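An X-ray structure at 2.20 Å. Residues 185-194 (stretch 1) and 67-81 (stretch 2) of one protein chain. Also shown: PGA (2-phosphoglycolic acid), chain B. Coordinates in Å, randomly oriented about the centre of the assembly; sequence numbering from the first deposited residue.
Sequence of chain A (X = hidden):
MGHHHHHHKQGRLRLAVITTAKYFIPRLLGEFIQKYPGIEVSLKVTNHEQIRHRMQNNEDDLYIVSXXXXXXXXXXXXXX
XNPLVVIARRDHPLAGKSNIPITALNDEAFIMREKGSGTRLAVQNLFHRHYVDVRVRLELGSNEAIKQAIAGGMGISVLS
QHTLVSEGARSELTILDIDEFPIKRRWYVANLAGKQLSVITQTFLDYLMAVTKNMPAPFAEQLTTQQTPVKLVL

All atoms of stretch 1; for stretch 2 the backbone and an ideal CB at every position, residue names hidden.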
ATOM      1  N   ARG A 185       9.792  13.907 -12.516  1.00 44.16           N
ATOM      2  CA  ARG A 185      10.431  12.715 -11.979  1.00 44.41           C
ATOM      3  C   ARG A 185      10.000  11.603 -12.906  1.00 37.01           C
ATOM      4  O   ARG A 185       9.012  11.723 -13.621  1.00 34.71           O
ATOM      5  CB  ARG A 185       9.938  12.589 -10.549  1.00 45.68           C
ATOM      6  CG  ARG A 185      10.357  11.433  -9.712  1.00 48.78           C
ATOM      7  CD  ARG A 185       9.603  11.581  -8.374  1.00 56.21           C
ATOM      8  NE  ARG A 185       9.864  10.530  -7.375  1.00 48.05           N
ATOM      9  CZ  ARG A 185      10.949  10.479  -6.602  1.00 47.92           C
ATOM     10  NH1 ARG A 185      11.836  11.439  -6.680  1.00 53.98           N
ATOM     11  NH2 ARG A 185      11.110   9.509  -5.703  1.00 50.98           N
ATOM     12  N   ARG A 186      10.716  10.508 -12.915  1.00 33.45           N
ATOM     13  CA  ARG A 186      10.443   9.528 -13.960  1.00 35.76           C
ATOM     14  C   ARG A 186      10.498   8.215 -13.269  1.00 37.21           C
ATOM     15  O   ARG A 186      11.155   8.135 -12.253  1.00 33.94           O
ATOM     16  CB  ARG A 186      11.527   9.637 -15.042  1.00 45.63           C
ATOM     17  CG  ARG A 186      11.591  11.041 -15.671  1.00 51.12           C
ATOM     18  CD  ARG A 186      12.554  11.178 -16.811  1.00 53.01           C
ATOM     19  NE  ARG A 186      12.027  10.655 -18.076  1.00 60.26           N
ATOM     20  CZ  ARG A 186      12.761  10.394 -19.182  1.00 54.31           C
ATOM     21  NH1 ARG A 186      14.090  10.560 -19.212  1.00 52.13           N
ATOM     22  NH2 ARG A 186      12.146   9.926 -20.274  1.00 49.15           N
ATOM     23  N   TRP A 187       9.762   7.222 -13.770  1.00 32.39           N
ATOM     24  CA  TRP A 187      10.006   5.847 -13.406  1.00 38.37           C
ATOM     25  C   TRP A 187      11.089   5.218 -14.306  1.00 38.16           C
ATOM     26  O   TRP A 187      11.028   5.298 -15.524  1.00 39.31           O
ATOM     27  CB  TRP A 187       8.716   5.034 -13.543  1.00 38.47           C
ATOM     28  CG  TRP A 187       7.711   5.191 -12.447  1.00 41.11           C
ATOM     29  CD1 TRP A 187       7.914   5.652 -11.178  1.00 44.77           C
ATOM     30  CD2 TRP A 187       6.348   4.833 -12.524  1.00 42.91           C
ATOM     31  NE1 TRP A 187       6.746   5.605 -10.462  1.00 37.98           N
ATOM     32  CE2 TRP A 187       5.772   5.100 -11.262  1.00 38.17           C
ATOM     33  CE3 TRP A 187       5.555   4.248 -13.526  1.00 43.05           C
ATOM     34  CZ2 TRP A 187       4.446   4.867 -10.994  1.00 36.82           C
ATOM     35  CZ3 TRP A 187       4.234   4.047 -13.262  1.00 43.26           C
ATOM     36  CH2 TRP A 187       3.697   4.324 -11.976  1.00 41.83           C
ATOM     37  N   TYR A 188      12.038   4.544 -13.679  1.00 40.11           N
ATOM     38  CA  TYR A 188      13.087   3.845 -14.368  1.00 41.03           C
ATOM     39  C   TYR A 188      12.983   2.388 -14.073  1.00 43.86           C
ATOM     40  O   TYR A 188      12.675   2.007 -12.944  1.00 41.61           O
ATOM     41  CB  TYR A 188      14.442   4.287 -13.865  1.00 40.60           C
ATOM     42  CG  TYR A 188      14.806   5.728 -14.127  1.00 46.80           C
ATOM     43  CD1 TYR A 188      15.269   6.143 -15.376  1.00 46.38           C
ATOM     44  CD2 TYR A 188      14.729   6.676 -13.098  1.00 48.32           C
ATOM     45  CE1 TYR A 188      15.644   7.464 -15.598  1.00 48.98           C
ATOM     46  CE2 TYR A 188      15.079   7.983 -13.311  1.00 47.51           C
ATOM     47  CZ  TYR A 188      15.550   8.374 -14.558  1.00 45.31           C
ATOM     48  OH  TYR A 188      15.893   9.684 -14.698  1.00 41.05           O
ATOM     49  N   VAL A 189      13.249   1.565 -15.082  1.00 44.94           N
ATOM     50  CA  VAL A 189      13.465   0.140 -14.852  1.00 45.36           C
ATOM     51  C   VAL A 189      14.985  -0.147 -14.904  1.00 48.45           C
ATOM     52  O   VAL A 189      15.701   0.228 -15.835  1.00 47.69           O
ATOM     53  CB  VAL A 189      12.662  -0.755 -15.800  1.00 48.60           C
ATOM     54  CG1 VAL A 189      12.913  -0.374 -17.238  1.00 50.82           C
ATOM     55  CG2 VAL A 189      13.004  -2.225 -15.567  1.00 48.70           C
ATOM     56  N   ALA A 190      15.436  -0.777 -13.832  1.00 45.89           N
ATOM     57  CA  ALA A 190      16.819  -0.861 -13.485  1.00 51.58           C
ATOM     58  C   ALA A 190      17.172  -2.305 -13.158  1.00 52.97           C
ATOM     59  O   ALA A 190      16.293  -3.091 -12.816  1.00 53.18           O
ATOM     60  CB  ALA A 190      17.120   0.039 -12.289  1.00 49.84           C
ATOM     61  N   ASN A 191      18.453  -2.618 -13.325  1.00 50.46           N
ATOM     62  CA  ASN A 191      19.068  -3.851 -12.850  1.00 50.87           C
ATOM     63  C   ASN A 191      20.499  -3.555 -12.417  1.00 46.02           C
ATOM     64  O   ASN A 191      21.081  -2.518 -12.789  1.00 49.63           O
ATOM     65  CB  ASN A 191      19.079  -4.894 -13.941  1.00 53.78           C
ATOM     66  CG  ASN A 191      19.908  -4.468 -15.140  1.00 52.55           C
ATOM     67  OD1 ASN A 191      21.074  -4.808 -15.245  1.00 60.40           O
ATOM     68  ND2 ASN A 191      19.307  -3.744 -16.043  1.00 55.43           N
ATOM     69  N   LEU A 192      21.037  -4.418 -11.572  1.00 50.82           N
ATOM     70  CA  LEU A 192      22.422  -4.257 -11.066  1.00 54.88           C
ATOM     71  C   LEU A 192      23.355  -4.147 -12.286  1.00 57.02           C
ATOM     72  O   LEU A 192      23.202  -4.917 -13.250  1.00 50.34           O
ATOM     73  CB  LEU A 192      22.813  -5.431 -10.134  1.00 57.37           C
ATOM     74  CG  LEU A 192      22.062  -5.554  -8.768  1.00 57.05           C
ATOM     75  CD1 LEU A 192      22.641  -6.580  -7.800  1.00 54.11           C
ATOM     76  CD2 LEU A 192      21.979  -4.221  -8.032  1.00 59.98           C
ATOM     77  N   ALA A 193      24.243  -3.150 -12.293  1.00 57.50           N
ATOM     78  CA  ALA A 193      25.068  -2.902 -13.499  1.00 70.04           C
ATOM     79  C   ALA A 193      25.891  -4.154 -13.829  1.00 68.07           C
ATOM     80  O   ALA A 193      26.459  -4.778 -12.919  1.00 52.06           O
ATOM     81  CB  ALA A 193      25.988  -1.707 -13.289  1.00 68.13           C
ATOM     82  N   GLY A 194      25.906  -4.548 -15.101  1.00 68.72           N
ATOM     83  CA  GLY A 194      26.749  -5.662 -15.533  1.00 79.26           C
ATOM     84  C   GLY A 194      26.140  -7.038 -15.297  1.00 88.88           C
ATOM     85  O   GLY A 194      26.539  -8.021 -15.956  1.00 89.73           O
ATOM     86  N   UNK A  67      14.330   7.614  -8.336  1.00 44.09           N
ATOM     87  CA  UNK A  67      15.619   8.174  -7.971  1.00 47.50           C
ATOM     88  C   UNK A  67      16.563   6.968  -7.749  1.00 45.27           C
ATOM     89  O   UNK A  67      16.406   6.214  -6.817  1.00 45.15           O
ATOM     90  CB  UNK A  67      15.517   9.066  -6.732  1.00 47.50           C
ATOM     91  N   UNK A  68      17.529   6.777  -8.644  1.00 47.38           N
ATOM     92  CA  UNK A  68      18.587   5.762  -8.543  1.00 47.36           C
ATOM     93  C   UNK A  68      19.315   5.847  -7.207  1.00 47.47           C
ATOM     94  O   UNK A  68      19.732   6.947  -6.827  1.00 44.36           O
ATOM     95  CB  UNK A  68      19.588   5.920  -9.689  1.00 47.36           C
ATOM     96  N   UNK A  69      19.450   4.721  -6.479  1.00 54.10           N
ATOM     97  CA  UNK A  69      20.275   4.816  -5.272  1.00 61.15           C
ATOM     98  C   UNK A  69      21.711   5.217  -5.572  1.00 57.54           C
ATOM     99  O   UNK A  69      22.291   4.777  -6.557  1.00 59.47           O
ATOM    100  CB  UNK A  69      20.266   3.480  -4.527  1.00 61.15           C
ATOM    101  N   UNK A  70      22.250   6.087  -4.725  1.00 70.08           N
ATOM    102  CA  UNK A  70      23.535   6.715  -4.993  1.00 77.84           C
ATOM    103  C   UNK A  70      24.638   5.699  -4.990  1.00 78.05           C
ATOM    104  O   UNK A  70      25.438   5.673  -5.911  1.00 74.18           O
ATOM    105  CB  UNK A  70      23.830   7.811  -3.968  1.00 77.84           C
ATOM    106  N   UNK A  71      24.647   4.826  -3.990  1.00 81.01           N
ATOM    107  CA  UNK A  71      25.774   3.929  -3.833  1.00 82.95           C
ATOM    108  C   UNK A  71      25.593   2.553  -4.447  1.00 71.56           C
ATOM    109  O   UNK A  71      26.286   1.627  -4.077  1.00 70.95           O
ATOM    110  CB  UNK A  71      26.080   3.769  -2.342  1.00 82.95           C
ATOM    111  N   UNK A  72      24.677   2.416  -5.401  1.00 68.96           N
ATOM    112  CA  UNK A  72      24.569   1.174  -6.162  1.00 61.54           C
ATOM    113  C   UNK A  72      24.705   1.489  -7.630  1.00 61.32           C
ATOM    114  O   UNK A  72      24.151   2.498  -8.106  1.00 56.78           O
ATOM    115  CB  UNK A  72      23.246   0.458  -5.882  1.00 61.54           C
ATOM    116  N   UNK A  73      25.456   0.631  -8.324  1.00 53.83           N
ATOM    117  CA  UNK A  73      25.754   0.812  -9.741  1.00 59.76           C
ATOM    118  C   UNK A  73      24.717   0.040 -10.506  1.00 49.47           C
ATOM    119  O   UNK A  73      24.638  -1.153 -10.387  1.00 53.62           O
ATOM    120  CB  UNK A  73      27.169   0.354 -10.099  1.00 59.76           C
ATOM    121  N   UNK A  74      23.943   0.754 -11.301  1.00 50.52           N
ATOM    122  CA  UNK A  74      22.773   0.237 -11.965  1.00 51.65           C
ATOM    123  C   UNK A  74      22.805   0.530 -13.433  1.00 53.80           C
ATOM    124  O   UNK A  74      23.238   1.627 -13.840  1.00 46.17           O
ATOM    125  CB  UNK A  74      21.501   0.814 -11.341  1.00 51.65           C
ATOM    126  N   UNK A  75      22.302  -0.407 -14.229  1.00 53.28           N
ATOM    127  CA  UNK A  75      21.803  -0.015 -15.515  1.00 52.66           C
ATOM    128  C   UNK A  75      20.317   0.383 -15.366  1.00 51.71           C
ATOM    129  O   UNK A  75      19.629  -0.188 -14.541  1.00 42.90           O
ATOM    130  CB  UNK A  75      21.987  -1.144 -16.531  1.00 52.66           C
ATOM    131  N   UNK A  76      19.828   1.320 -16.190  1.00 51.06           N
ATOM    132  CA  UNK A  76      18.416   1.645 -16.235  1.00 52.85           C
ATOM    133  C   UNK A  76      17.937   2.489 -17.376  1.00 52.71           C
ATOM    134  O   UNK A  76      18.685   3.287 -17.951  1.00 54.27           O
ATOM    135  CB  UNK A  76      18.036   2.357 -14.935  1.00 52.85           C
ATOM    136  N   UNK A  77      16.641   2.341 -17.657  1.00 48.84           N
ATOM    137  CA  UNK A  77      15.993   3.165 -18.658  1.00 53.61           C
ATOM    138  C   UNK A  77      14.751   3.813 -18.105  1.00 47.75           C
ATOM    139  O   UNK A  77      13.984   3.131 -17.427  1.00 47.88           O
ATOM    140  CB  UNK A  77      15.647   2.336 -19.897  1.00 53.61           C
ATOM    141  N   UNK A  78      14.496   5.085 -18.491  1.00 49.90           N
ATOM    142  CA  UNK A  78      13.212   5.671 -18.167  1.00 47.84           C
ATOM    143  C   UNK A  78      12.173   5.087 -19.079  1.00 46.07           C
ATOM    144  O   UNK A  78      12.456   4.851 -20.236  1.00 45.20           O
ATOM    145  CB  UNK A  78      13.246   7.196 -18.281  1.00 47.84           C
ATOM    146  N   UNK A  79      10.977   4.840 -18.543  1.00 47.10           N
ATOM    147  CA  UNK A  79       9.850   4.327 -19.325  1.00 42.36           C
ATOM    148  C   UNK A  79       8.544   5.096 -19.122  1.00 39.25           C
ATOM    149  O   UNK A  79       7.641   4.936 -19.901  1.00 35.09           O
ATOM    150  CB  UNK A  79       9.621   2.855 -18.975  1.00 42.36           C
ATOM    151  N   UNK A  80       8.459   5.977 -18.127  1.00 41.43           N
ATOM    152  CA  UNK A  80       7.195   6.671 -17.816  1.00 40.03           C
ATOM    153  C   UNK A  80       7.475   7.808 -16.870  1.00 35.06           C
ATOM    154  O   UNK A  80       8.234   7.678 -15.956  1.00 39.28           O
ATOM    155  CB  UNK A  80       6.164   5.717 -17.209  1.00 40.03           C
ATOM    156  N   UNK A  81       6.860   8.938 -17.102  1.00 33.79           N
ATOM    157  CA  UNK A  81       6.982  10.059 -16.194  1.00 39.85           C
ATOM    158  C   UNK A  81       6.279   9.746 -14.886  1.00 38.11           C
ATOM    159  O   UNK A  81       5.301   9.015 -14.864  1.00 37.88           O
ATOM    160  CB  UNK A  81       6.411  11.331 -16.823  1.00 39.85           C
TER
HETATM  161  P   PGA B 401       8.571   6.226  -2.412  1.00 38.71           P
HETATM  162  O1P PGA B 401       8.699   6.354  -4.017  1.00 37.19           O
HETATM  163  O2P PGA B 401       7.664   5.067  -2.162  1.00 38.65           O
HETATM  164  O3P PGA B 401       8.030   7.596  -1.970  1.00 35.24           O
HETATM  165  O4P PGA B 401       9.927   5.808  -1.979  1.00 32.70           O
HETATM  166  C2  PGA B 401       7.647   6.465  -4.952  1.00 38.72           C
HETATM  167  C1  PGA B 401       7.926   7.503  -6.032  1.00 42.33           C
HETATM  168  O1  PGA B 401       7.056   7.705  -6.936  1.00 36.48           O
HETATM  169  O2  PGA B 401       9.015   8.113  -5.980  1.00 40.77           O

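Position 67 has its ideal CB 4.4 Å from Arg 185 NH1, with CA-to-CB sideways; a polar or acidic chain would suit the nearby guanidinium. It is Glu 67, linked indirectly: one water donates to Glu 67 OE1 (2.8 Å) and accepts from Arg 185 NH1 (2.8 Å).

Positions 68 to 71 have no stretch 1 atom within 5.5 Å of their ideal CBs, so the visible atoms select little. Phi values of -53° at 68 and -61° at 69 permit proline, and 69 to 72 forms a type I turn. The residues are Pro 68, Pro 69, Glu 70 and Glu 71.

At 72 the ideal CB lies 5.3 Å from Leu 192 CD2, so a branched or long apolar chain could close the gap. Ile 72 does, with CG2 3.9 Å from Leu 192 CD2.

Position 73 accepts through its backbone O from Ala 193 N (2.8 Å), leaving the side chain loosely specified: small or polar would do. Asp 73 places CG 3.2 Å from Ala 193 CB.

At 74, CA-to-CB points away overall, yet the ideal CB is 4.5 Å from Ala 190 CB; a flexible apolar chain fits. Leu 74 brings CD1 4.3 Å from Ala 190 CB and CD2 4.1 Å from Leu 192 CD2.

Position 75 pairs with Asn 191 through two backbone bonds, N to Asn 191 O (2.8 Å) and Asn 191 N to O (3.0 Å). Many polar chains would suit; it is Asn 75.

At 76 the ideal CB sits 3.6 Å from Ala 190 CB, beside the Tyr 188 ring, which favours an aromatic or apolar chain. Tyr 76 turns its edge to the Tyr 188 face, centroids 5.0 Å apart and planes at 67°.

Position 77 exchanges two backbone bonds of 2.9 Å, N to Val 189 O and Val 189 N to O. Its ideal CB is 4.6 Å from Val 189 O, so the choice is broad: Gln 77.

Position 78 gives no backbone N bond to stretch 1, and phi of -75° admits proline. Pro 78 puts CB over a face of the Arg 186 guanidinium, 3.4 Å from CZ, and 3.7 Å from Tyr 188 CE1.

At 79, N donates to Trp 187 O (3.1 Å). Val 189 CG1 and Trp 187 CB offer apolar surface to a large chain; Phe 79 receives Trp 187 CB 4.0 Å from its ring centroid.

Position 80 follows a bulge; its O accepts from Trp 187 N (2.7 Å), and its ideal CB is 4.0 Å from Trp 187 CE3. An apolar chain fits: Leu 80, CD2 3.6 Å from Trp 187 CZ3.

At 81, an acid could answer Arg 186; Asp 81 OD1 makes a long salt bridge to Arg 186 NE (3.9 Å).

Stretch 2 67-81: EPPEEIDLNYQPFLD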
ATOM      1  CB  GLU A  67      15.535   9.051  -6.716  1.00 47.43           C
ATOM      2  CG  GLU A  67      16.835   9.802  -6.476  1.00 55.44           C
ATOM      3  CD  GLU A  67      16.948  10.541  -5.159  1.00 62.05           C
ATOM      4  OE1 GLU A  67      16.058  10.450  -4.270  1.00 66.42           O
ATOM      5  OE2 GLU A  67      17.968  11.245  -5.029  1.00 63.75           O
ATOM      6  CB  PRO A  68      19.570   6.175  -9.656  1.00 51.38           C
ATOM      7  CG  PRO A  68      18.714   6.853 -10.656  1.00 54.04           C
ATOM      8  CD  PRO A  68      17.619   7.562  -9.882  1.00 50.43           C
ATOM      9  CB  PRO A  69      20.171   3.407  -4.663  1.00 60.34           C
ATOM     10  CG  PRO A  69      18.816   2.968  -5.062  1.00 52.25           C
ATOM     11  CD  PRO A  69      18.656   3.481  -6.477  1.00 54.35           C
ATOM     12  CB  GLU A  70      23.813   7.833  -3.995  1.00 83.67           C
ATOM     13  CG  GLU A  70      22.786   8.930  -4.164  1.00 90.66           C
ATOM     14  CD  GLU A  70      23.217  10.279  -3.663  1.00 93.24           C
ATOM     15  OE1 GLU A  70      23.796  10.346  -2.556  1.00 93.70           O
ATOM     16  OE2 GLU A  70      22.937  11.265  -4.386  1.00 93.19           O
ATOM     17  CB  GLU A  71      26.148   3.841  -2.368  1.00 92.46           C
ATOM     18  CG  GLU A  71      26.619   5.186  -1.851  1.00105.86           C
ATOM     19  CD  GLU A  71      27.597   5.075  -0.699  1.00118.93           C
ATOM     20  OE1 GLU A  71      27.629   4.022  -0.021  1.00125.04           O
ATOM     21  OE2 GLU A  71      28.333   6.058  -0.469  1.00132.92           O
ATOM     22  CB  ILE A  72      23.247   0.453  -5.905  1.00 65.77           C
ATOM     23  CG1 ILE A  72      23.225   0.020  -4.432  1.00 69.96           C
ATOM     24  CG2 ILE A  72      23.083  -0.708  -6.870  1.00 55.85           C
ATOM     25  CD1 ILE A  72      21.916  -0.573  -3.989  1.00 77.53           C
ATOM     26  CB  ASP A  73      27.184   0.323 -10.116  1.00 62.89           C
ATOM     27  CG  ASP A  73      27.540   0.573 -11.606  1.00 67.53           C
ATOM     28  OD1 ASP A  73      26.803   1.277 -12.346  1.00 64.44           O
ATOM     29  OD2 ASP A  73      28.582   0.054 -12.049  1.00 74.69           O
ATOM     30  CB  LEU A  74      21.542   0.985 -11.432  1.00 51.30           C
ATOM     31  CG  LEU A  74      21.174   0.692 -10.000  1.00 54.76           C
ATOM     32  CD1 LEU A  74      20.025   1.587  -9.536  1.00 56.27           C
ATOM     33  CD2 LEU A  74      20.815  -0.774  -9.885  1.00 56.66           C
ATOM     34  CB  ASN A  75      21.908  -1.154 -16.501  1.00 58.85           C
ATOM     35  CG  ASN A  75      21.832  -0.664 -17.921  1.00 72.02           C
ATOM     36  OD1 ASN A  75      20.801  -0.163 -18.391  1.00 76.38           O
ATOM     37  ND2 ASN A  75      22.945  -0.759 -18.606  1.00 84.21           N
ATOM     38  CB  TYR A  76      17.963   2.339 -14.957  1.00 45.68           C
ATOM     39  CG  TYR A  76      18.787   3.501 -14.505  1.00 42.23           C
ATOM     40  CD1 TYR A  76      18.472   4.791 -14.874  1.00 44.78           C
ATOM     41  CD2 TYR A  76      19.832   3.324 -13.637  1.00 43.86           C
ATOM     42  CE1 TYR A  76      19.205   5.876 -14.389  1.00 43.81           C
ATOM     43  CE2 TYR A  76      20.573   4.384 -13.166  1.00 45.27           C
ATOM     44  CZ  TYR A  76      20.247   5.668 -13.535  1.00 41.94           C
ATOM     45  OH  TYR A  76      21.029   6.697 -13.065  1.00 41.09           O
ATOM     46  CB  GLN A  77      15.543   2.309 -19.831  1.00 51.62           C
ATOM     47  CG  GLN A  77      16.636   1.411 -20.364  1.00 60.81           C
ATOM     48  CD  GLN A  77      16.175   0.655 -21.588  1.00 57.97           C
ATOM     49  OE1 GLN A  77      15.765   1.258 -22.566  1.00 51.41           O
ATOM     50  NE2 GLN A  77      16.193  -0.670 -21.513  1.00 58.68           N
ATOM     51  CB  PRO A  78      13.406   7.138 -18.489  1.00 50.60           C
ATOM     52  CG  PRO A  78      14.382   7.143 -19.652  1.00 51.85           C
ATOM     53  CD  PRO A  78      15.271   5.944 -19.422  1.00 48.99           C
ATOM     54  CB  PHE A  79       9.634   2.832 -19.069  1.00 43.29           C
ATOM     55  CG  PHE A  79       9.214   2.490 -17.660  1.00 41.52           C
ATOM     56  CD1 PHE A  79      10.154   2.217 -16.693  1.00 41.63           C
ATOM     57  CD2 PHE A  79       7.856   2.413 -17.331  1.00 44.34           C
ATOM     58  CE1 PHE A  79       9.768   1.889 -15.405  1.00 41.80           C
ATOM     59  CE2 PHE A  79       7.460   2.078 -16.047  1.00 42.81           C
ATOM     60  CZ  PHE A  79       8.404   1.826 -15.077  1.00 39.53           C
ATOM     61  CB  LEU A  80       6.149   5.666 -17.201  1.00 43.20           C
ATOM     62  CG  LEU A  80       4.673   6.064 -17.302  1.00 41.65           C
ATOM     63  CD1 LEU A  80       4.212   6.360 -18.722  1.00 46.49           C
ATOM     64  CD2 LEU A  80       3.795   4.992 -16.717  1.00 47.38           C
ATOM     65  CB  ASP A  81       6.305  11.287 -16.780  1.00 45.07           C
ATOM     66  CG  ASP A  81       7.037  11.816 -17.990  1.00 50.40           C
ATOM     67  OD1 ASP A  81       8.155  11.330 -18.254  1.00 48.60           O
ATOM     68  OD2 ASP A  81       6.502  12.727 -18.656  1.00 61.20           O
TER
HETATM   69  O   HOH W   1      13.385  11.157  -4.401  1.00 43.56           O
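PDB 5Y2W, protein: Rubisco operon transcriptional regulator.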